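Local coordinates for protein enoyl-CoA hydratase/carnithine racemase (Thermus thermophilus JL-18, PDB 6SL9) that is the isomerase PaaG of the crotonase family, which probably forms oxepin-CoA in bacterial phenylacetic acid catabolism, at residues A[35-38]-A[39-43]; A[19-22]-A[23-26]; A[240-243]-A[244-248]. All blocks are in the same frame, centred on the assembly; numbering follows the deposited sequence.

Contact 1 (A[35-38]-A[39-43]); sequences ALYA and ALKEG
The middle of helix 30-45, the crossover helix of the beta-alpha-beta unit that joins strand 14-19 to strand 51-56 in the crotonase fold, brings Leu36 and Leu40 together one turn apart on its buried side. Their isopropyl ends meet at an angle rather than lying flush, CG of Leu36 coming to 4.1 Å from CD1 of Leu40. Two different first torsions produce this meeting: Leu36 has CG opposite the backbone N (chi1 179°), whereas in Leu40 CG stands opposite the carbonyl carbon (chi1 -64°) and leans back toward the preceding turn. In that position CG of Leu40 also packs on the carbonyl oxygen of Leu36, at 3.2 Å. The same oxygen accepts the amide of Leu40, N to O 2.9 Å, in a nearly straight bond of 172°. The carbonyl oxygens of Ala35, Tyr37 and Ala38 likewise accept the amides of Ala39, Lys41 and Glu42, which keeps the alpha-helical ladder unbroken across both segments.

Helix 77-93 covers the two leucines, with Val87 against Leu36 and Leu91 against Leu40. Ala39 lies on the sheet, its methyl group against Ile6, Lys8 and Leu17; Leu36 and Leu40 reach the same strands at Ile6 and Leu17. The small side chain of Ala39 sits close to the helix backbone, CB lying 3.5 Å from O of Ala35. The exposed side carries the charged chains of Lys41 and Glu42. Glu42 stretches away to a salt bridge between its OE1 and NZ of Lys8, tying the helix to strand 6-11. Lys41 runs fully extended, and its amine is hydrogen-bonded to a glycerol probably taken up from the crystallisation liquor. Its methylene part approaches the aromatic residue one turn earlier loosely, CD of Lys41 lying 4.4 Å from CE1 of Tyr37.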
loop_
_atom_site.group_PDB
_atom_site.type_symbol
_atom_site.label_atom_id
_atom_site.label_comp_id
_atom_site.label_asym_id
_atom_site.label_seq_id
_atom_site.Cartn_x
_atom_site.Cartn_y
_atom_site.Cartn_z
ATOM N N ALA A 35 -25.211 12.196 16.471
ATOM C CA ALA A 35 -24.591 13.151 17.402
ATOM C C ALA A 35 -23.122 13.361 17.014
ATOM O O ALA A 35 -22.614 14.489 17.112
ATOM C CB ALA A 35 -24.787 12.705 18.821
ATOM N N LEU A 36 -22.420 12.325 16.571
ATOM C CA LEU A 36 -21.029 12.468 16.152
ATOM C C LEU A 36 -20.936 13.343 14.901
ATOM O O LEU A 36 -20.112 14.270 14.850
ATOM C CB LEU A 36 -20.427 11.094 15.918
ATOM C CG LEU A 36 -18.968 11.086 15.436
ATOM C CD1 LEU A 36 -18.052 11.826 16.406
ATOM C CD2 LEU A 36 -18.456 9.649 15.227
ATOM N N TYR A 37 -21.782 13.087 13.925
ATOM C CA TYR A 37 -21.879 13.903 12.712
ATOM C C TYR A 37 -22.067 15.371 13.120
ATOM O O TYR A 37 -21.389 16.264 12.622
ATOM C CB TYR A 37 -23.009 13.402 11.820
ATOM C CG TYR A 37 -23.168 14.155 10.528
ATOM C CD1 TYR A 37 -23.940 15.287 10.492
ATOM C CD2 TYR A 37 -22.600 13.705 9.371
ATOM C CE1 TYR A 37 -24.137 15.982 9.302
ATOM C CE2 TYR A 37 -22.751 14.380 8.183
ATOM C CZ TYR A 37 -23.535 15.528 8.146
ATOM O OH TYR A 37 -23.766 16.191 6.963
ATOM N N ALA A 38 -23.064 15.629 13.981
ATOM C CA ALA A 38 -23.398 17.000 14.356
ATOM C C ALA A 38 -22.180 17.658 15.021
ATOM O O ALA A 38 -21.929 18.870 14.799
ATOM C CB ALA A 38 -24.618 17.043 15.246
ATOM N N ALA A 39 -21.459 16.928 15.864
ATOM C CA ALA A 39 -20.300 17.489 16.589
ATOM C C ALA A 39 -19.159 17.775 15.613
ATOM O O ALA A 39 -18.490 18.791 15.740
ATOM C CB ALA A 39 -19.869 16.547 17.651
ATOM N N LEU A 40 -18.890 16.859 14.678
ATOM C CA LEU A 40 -17.873 17.097 13.615
ATOM C C LEU A 40 -18.228 18.323 12.781
ATOM O O LEU A 40 -17.369 19.192 12.541
ATOM C CB LEU A 40 -17.746 15.861 12.715
ATOM C CG LEU A 40 -17.237 14.596 13.379
ATOM C CD1 LEU A 40 -17.451 13.406 12.466
ATOM C CD2 LEU A 40 -15.777 14.704 13.791
ATOM N N LYS A 41 -19.497 18.399 12.416
ATOM C CA LYS A 41 -19.961 19.578 11.652
ATOM C C LYS A 41 -19.757 20.874 12.458
ATOM O O LYS A 41 -19.304 21.882 11.906
ATOM C CB LYS A 41 -21.411 19.364 11.258
ATOM C CG LYS A 41 -22.011 20.454 10.382
ATOM C CD LYS A 41 -23.487 20.247 10.259
ATOM C CE LYS A 41 -24.157 21.287 9.395
ATOM N NZ LYS A 41 -25.626 21.186 9.487
ATOM N N GLU A 42 -20.152 20.864 13.730
ATOM C CA GLU A 42 -20.008 22.085 14.567
ATOM C C GLU A 42 -18.527 22.452 14.679
ATOM O O GLU A 42 -18.207 23.625 14.572
ATOM C CB GLU A 42 -20.559 21.837 15.993
ATOM C CG GLU A 42 -20.498 23.011 16.946
ATOM C CD GLU A 42 -21.357 22.754 18.196
ATOM O OE1 GLU A 42 -20.778 22.400 19.210
ATOM O OE2 GLU A 42 -22.610 22.805 18.089
ATOM N N GLY A 43 -17.663 21.459 14.895
ATOM C CA GLY A 43 -16.243 21.742 15.000
ATOM C C GLY A 43 -15.677 22.301 13.709
ATOM O O GLY A 43 -14.848 23.217 13.753
#

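Contact 2 (A[19-22]-A[23-26]); sequences LNRP and EKLN
Arg21 and Lys24 meet at a slant, the aliphatic part of the lysine lying over one face of the guanidinium. CB of Lys24 stands 3.8 Å above that plane, displaced toward its rim, and CG of Lys24 comes to 3.4 Å from NH2 of Arg21. The lysine chain then bends so that its amine leads away. The arginine charge is met elsewhere: NH1 forms a salt bridge with OD2 of Asp66.

Asn26 turns its amide back toward the start of the loop. Its OD1 accepts the backbone N of Arg21 at 2.8 Å, with the donor tilted 19° from the amide plane, while ND2 is hydrogen-bonded to the carbonyl oxygens of Ala57 and Phe61. Both ends of this buried amide are thus engaged, which fixes its rotation. Behind it, CB of Asn26 rests 3.9 Å from CB of Leu19.

These residues form the tight loop that leaves strand 14-19 and leads to helix 30-45 in the crotonase fold, with a short 3-10 turn at Pro22 and Glu23. Its hub is O of Arg21, which takes the amides of Lys24 and Asn26 from opposite faces of the carbonyl plane. Glu23, with CG between its backbone N and carbonyl carbon (chi1 67°), folds its carboxylate back over the Arg21-Pro22 peptide bond, beside the N-CD edge of the proline ring; OE1 of Glu23 lies 3.3 Å from N of Pro22, which has no hydrogen to give.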
loop_
_atom_site.group_PDB
_atom_site.type_symbol
_atom_site.label_atom_id
_atom_site.label_comp_id
_atom_site.label_asym_id
_atom_site.label_seq_id
_atom_site.Cartn_x
_atom_site.Cartn_y
_atom_site.Cartn_z
ATOM N N LEU A 19 -16.729 9.805 23.063
ATOM C CA LEU A 19 -17.809 8.802 22.981
ATOM C C LEU A 19 -18.250 8.467 24.413
ATOM O O LEU A 19 -17.398 8.087 25.262
ATOM C CB LEU A 19 -17.354 7.522 22.254
ATOM C CG LEU A 19 -16.703 7.745 20.890
ATOM C CD1 LEU A 19 -16.236 6.428 20.365
ATOM C CD2 LEU A 19 -17.609 8.443 19.925
ATOM N N ASN A 20 -19.557 8.553 24.689
ATOM C CA ASN A 20 -19.999 8.540 26.106
ATOM C C ASN A 20 -21.212 7.626 26.280
ATOM O O ASN A 20 -22.301 8.076 26.653
ATOM C CB ASN A 20 -20.302 9.956 26.564
ATOM C CG ASN A 20 -20.588 9.997 28.041
ATOM O OD1 ASN A 20 -19.950 9.251 28.790
ATOM N ND2 ASN A 20 -21.482 10.893 28.462
ATOM N N ARG A 21 -20.978 6.335 26.105
ATOM C CA ARG A 21 -21.897 5.279 26.548
ATOM C C ARG A 21 -21.087 4.223 27.270
ATOM O O ARG A 21 -21.027 3.048 26.858
ATOM C CB ARG A 21 -22.579 4.620 25.376
ATOM C CG ARG A 21 -23.612 5.326 24.538
ATOM C CD ARG A 21 -24.231 4.156 23.730
ATOM N NE ARG A 21 -25.162 3.269 24.445
ATOM C CZ ARG A 21 -25.767 2.202 23.927
ATOM N NH1 ARG A 21 -25.523 1.808 22.697
ATOM N NH2 ARG A 21 -26.609 1.490 24.623
ATOM N N PRO A 22 -20.409 4.605 28.363
ATOM C CA PRO A 22 -19.385 3.703 28.893
ATOM C C PRO A 22 -19.901 2.371 29.429
ATOM O O PRO A 22 -19.178 1.367 29.376
ATOM C CB PRO A 22 -18.701 4.545 29.974
ATOM C CG PRO A 22 -19.750 5.596 30.345
ATOM C CD PRO A 22 -20.396 5.917 28.998
ATOM N N GLU A 23 -21.134 2.390 29.901
ATOM C CA GLU A 23 -21.818 1.192 30.434
ATOM C C GLU A 23 -22.040 0.147 29.345
ATOM O O GLU A 23 -22.225 -1.042 29.658
ATOM C CB GLU A 23 -23.167 1.564 31.078
ATOM C CG GLU A 23 -24.241 2.088 30.083
ATOM C CD GLU A 23 -24.373 3.561 29.651
ATOM O OE1 GLU A 23 -23.414 4.328 29.688
ATOM O OE2 GLU A 23 -25.486 3.926 29.212
ATOM N N LYS A 24 -22.020 0.544 28.087
ATOM C CA LYS A 24 -22.125 -0.362 26.916
ATOM C C LYS A 24 -20.846 -0.280 26.064
ATOM O O LYS A 24 -20.932 -0.540 24.857
ATOM C CB LYS A 24 -23.391 0.001 26.128
ATOM C CG LYS A 24 -24.715 -0.335 26.798
ATOM C CD LYS A 24 -25.065 -1.824 26.667
ATOM C CE LYS A 24 -25.858 -2.429 27.817
ATOM N NZ LYS A 24 -26.825 -1.476 28.404
ATOM N N LEU A 25 -19.719 0.090 26.673
ATOM C CA LEU A 25 -18.419 0.118 25.957
ATOM C C LEU A 25 -18.515 1.016 24.730
ATOM O O LEU A 25 -17.883 0.771 23.702
ATOM C CB LEU A 25 -17.970 -1.295 25.617
ATOM C CG LEU A 25 -17.877 -2.247 26.794
ATOM C CD1 LEU A 25 -17.460 -3.628 26.282
ATOM C CD2 LEU A 25 -16.953 -1.723 27.916
ATOM N N ASN A 26 -19.224 2.122 24.871
ATOM C CA ASN A 26 -19.374 3.113 23.783
ATOM C C ASN A 26 -19.844 2.461 22.499
ATOM O O ASN A 26 -19.414 2.866 21.386
ATOM C CB ASN A 26 -18.110 3.954 23.632
ATOM C CG ASN A 26 -17.690 4.559 24.951
ATOM O OD1 ASN A 26 -18.534 4.989 25.741
ATOM N ND2 ASN A 26 -16.389 4.628 25.176
#

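Contact 3 (A[240-243]-A[244-248]); sequences HEEG and VRAFR
Two adjacent glutamates, Glu241 and Glu242, share one arginine about one turn ahead, Arg245, but grip it in different ways. Glu242 supplies the hydrogen bond: its OE2 accepts from NH2 of Arg245 at 2.8 Å, using its anti lone pair. The bond is bent, 138° at the hydrogen, and the oxygen lies 28° out of the guanidinium plane. NH1 of Arg245 instead sits over the flat face of the Glu241 carboxylate, the two planes 79° apart; its 3.2 Å to OE2 of Glu241 is a salt bridge by charge, not a directed hydrogen bond. A water closes the circuit by donating to OE1 of Glu241 and accepting from NH2 of Arg245. The arginine reaches both acids because its chain bends at chi3, folding the guanidinium back over the preceding turn, with O of Glu241 beneath one face.

The network belongs to helix 238-249, a C-terminal helix of this crotonase-family chain that packs against a second subunit. Along it the backbone keeps regular alpha-helical bonds, among them Ala246 N to Glu242 O. Glu242 is buried, and its other oxygen, OE1, is held by a salt bridge to Arg251 and by N of Arg254, pinning the segment after the helix. A glutamine in its place would probably weaken the grip on both arginines, leaving Arg245 and Arg251 without the charge that Glu242 gives them.

On another side of the helix, CE1 of the His240 ring meets CG2 of Val244 obliquely, only 3.3 Å away. Both ring nitrogens are engaged by the second subunit: ND1 bonds to O of its Ile135, NE2 to OH of its Tyr77. Farther along, Phe247 packs on Leu67 of that subunit and makes a cation-pi contact with Lys250 of its own chain.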
loop_
_atom_site.group_PDB
_atom_site.type_symbol
_atom_site.label_atom_id
_atom_site.label_comp_id
_atom_site.label_asym_id
_atom_site.label_seq_id
_atom_site.Cartn_x
_atom_site.Cartn_y
_atom_site.Cartn_z
ATOM N N HIS A 240 0.455 30.583 3.739
ATOM C CA HIS A 240 1.641 30.350 2.901
ATOM C C HIS A 240 2.540 31.585 2.898
ATOM O O HIS A 240 3.775 31.443 2.970
ATOM C CB HIS A 240 1.190 29.940 1.500
ATOM C CG HIS A 240 2.380 29.873 0.592
ATOM N ND1 HIS A 240 3.473 29.080 0.876
ATOM C CD2 HIS A 240 2.670 30.507 -0.581
ATOM C CE1 HIS A 240 4.374 29.260 -0.071
ATOM N NE2 HIS A 240 3.924 30.079 -0.987
ATOM N N GLU A 241 1.963 32.760 2.828
ATOM C CA GLU A 241 2.751 34.032 2.830
ATOM C C GLU A 241 3.549 34.143 4.122
ATOM O O GLU A 241 4.793 34.401 4.107
ATOM C CB GLU A 241 1.812 35.228 2.658
ATOM C CG GLU A 241 2.466 36.599 2.422
ATOM C CD GLU A 241 1.640 37.871 2.639
ATOM O OE1 GLU A 241 0.449 37.785 3.085
ATOM O OE2 GLU A 241 2.206 38.976 2.412
ATOM N N GLU A 242 2.902 33.788 5.227
ATOM C CA GLU A 242 3.557 33.742 6.539
ATOM C C GLU A 242 4.649 32.694 6.575
ATOM O O GLU A 242 5.733 32.958 7.159
ATOM C CB GLU A 242 2.522 33.608 7.650
ATOM C CG GLU A 242 3.114 33.269 9.008
ATOM C CD GLU A 242 3.948 34.315 9.701
ATOM O OE1 GLU A 242 4.540 33.948 10.791
ATOM O OE2 GLU A 242 4.016 35.456 9.172
ATOM N N GLY A 243 4.359 31.514 6.058
ATOM C CA GLY A 243 5.339 30.429 6.066
ATOM C C GLY A 243 6.615 30.821 5.325
ATOM O O GLY A 243 7.718 30.490 5.816
ATOM N N VAL A 244 6.480 31.508 4.196
ATOM C CA VAL A 244 7.668 31.929 3.407
ATOM C C VAL A 244 8.458 32.966 4.211
ATOM O O VAL A 244 9.739 32.869 4.300
ATOM C CB VAL A 244 7.240 32.450 2.025
ATOM C CG1 VAL A 244 8.390 33.100 1.319
ATOM C CG2 VAL A 244 6.652 31.304 1.213
ATOM N N ARG A 245 7.757 33.923 4.796
ATOM C CA ARG A 245 8.484 34.940 5.575
ATOM C C ARG A 245 9.211 34.284 6.757
ATOM O O ARG A 245 10.420 34.625 7.007
ATOM C CB ARG A 245 7.493 35.985 6.065
ATOM C CG ARG A 245 6.926 36.933 5.014
ATOM C CD ARG A 245 6.442 38.207 5.680
ATOM N NE ARG A 245 5.360 37.803 6.568
ATOM C CZ ARG A 245 4.092 37.607 6.199
ATOM N NH1 ARG A 245 3.716 37.829 4.948
ATOM N NH2 ARG A 245 3.207 37.187 7.094
ATOM N N ALA A 246 8.589 33.348 7.450
ATOM C CA ALA A 246 9.174 32.725 8.651
ATOM C C ALA A 246 10.403 31.892 8.244
ATOM O O ALA A 246 11.419 31.934 8.933
ATOM C CB ALA A 246 8.131 31.896 9.346
ATOM N N PHE A 247 10.357 31.168 7.132
ATOM C CA PHE A 247 11.530 30.434 6.642
ATOM C C PHE A 247 12.652 31.382 6.269
ATOM O O PHE A 247 13.843 31.062 6.630
ATOM C CB PHE A 247 11.161 29.570 5.452
ATOM C CG PHE A 247 12.376 28.825 4.951
ATOM C CD1 PHE A 247 12.870 27.732 5.657
ATOM C CD2 PHE A 247 13.012 29.196 3.768
ATOM C CE1 PHE A 247 13.976 27.036 5.193
ATOM C CE2 PHE A 247 14.108 28.487 3.286
ATOM C CZ PHE A 247 14.581 27.404 4.003
ATOM N N ARG A 248 12.340 32.519 5.637
ATOM C CA ARG A 248 13.415 33.460 5.228
ATOM C C ARG A 248 14.087 33.992 6.482
ATOM O O ARG A 248 15.343 34.162 6.477
ATOM C CB ARG A 248 12.829 34.575 4.355
ATOM C CG ARG A 248 12.530 34.083 2.955
ATOM C CD ARG A 248 11.758 35.022 2.035
ATOM N NE ARG A 248 11.866 34.466 0.677
ATOM C CZ ARG A 248 11.196 34.906 -0.358
ATOM N NH1 ARG A 248 10.284 35.840 -0.152
ATOM N NH2 ARG A 248 11.369 34.344 -1.566
HETATM O O HOH W 1 0.318 36.342 5.842
#

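From the N terminus the three contacts follow in series, none nested in or crossing another, and each links consecutive residues. Contact 2 comes first and closes the tight loop where strand 14-19 ends. Contact 1 follows within helix 30-45, which carries the chain on toward strand 51-56; the two centres are about 18 Å apart and their nearest atoms about 5 Å, without touching. Almost two hundred residues later comes contact 3, within helix 238-249, on the opposite side of the chain's centre from contact 2, about 45 Å between centres. Contacts 1 and 2 thus belong to one beta-alpha-beta unit, contact 2 in its connecting loop, whereas 240-248 reaches out to a second subunit.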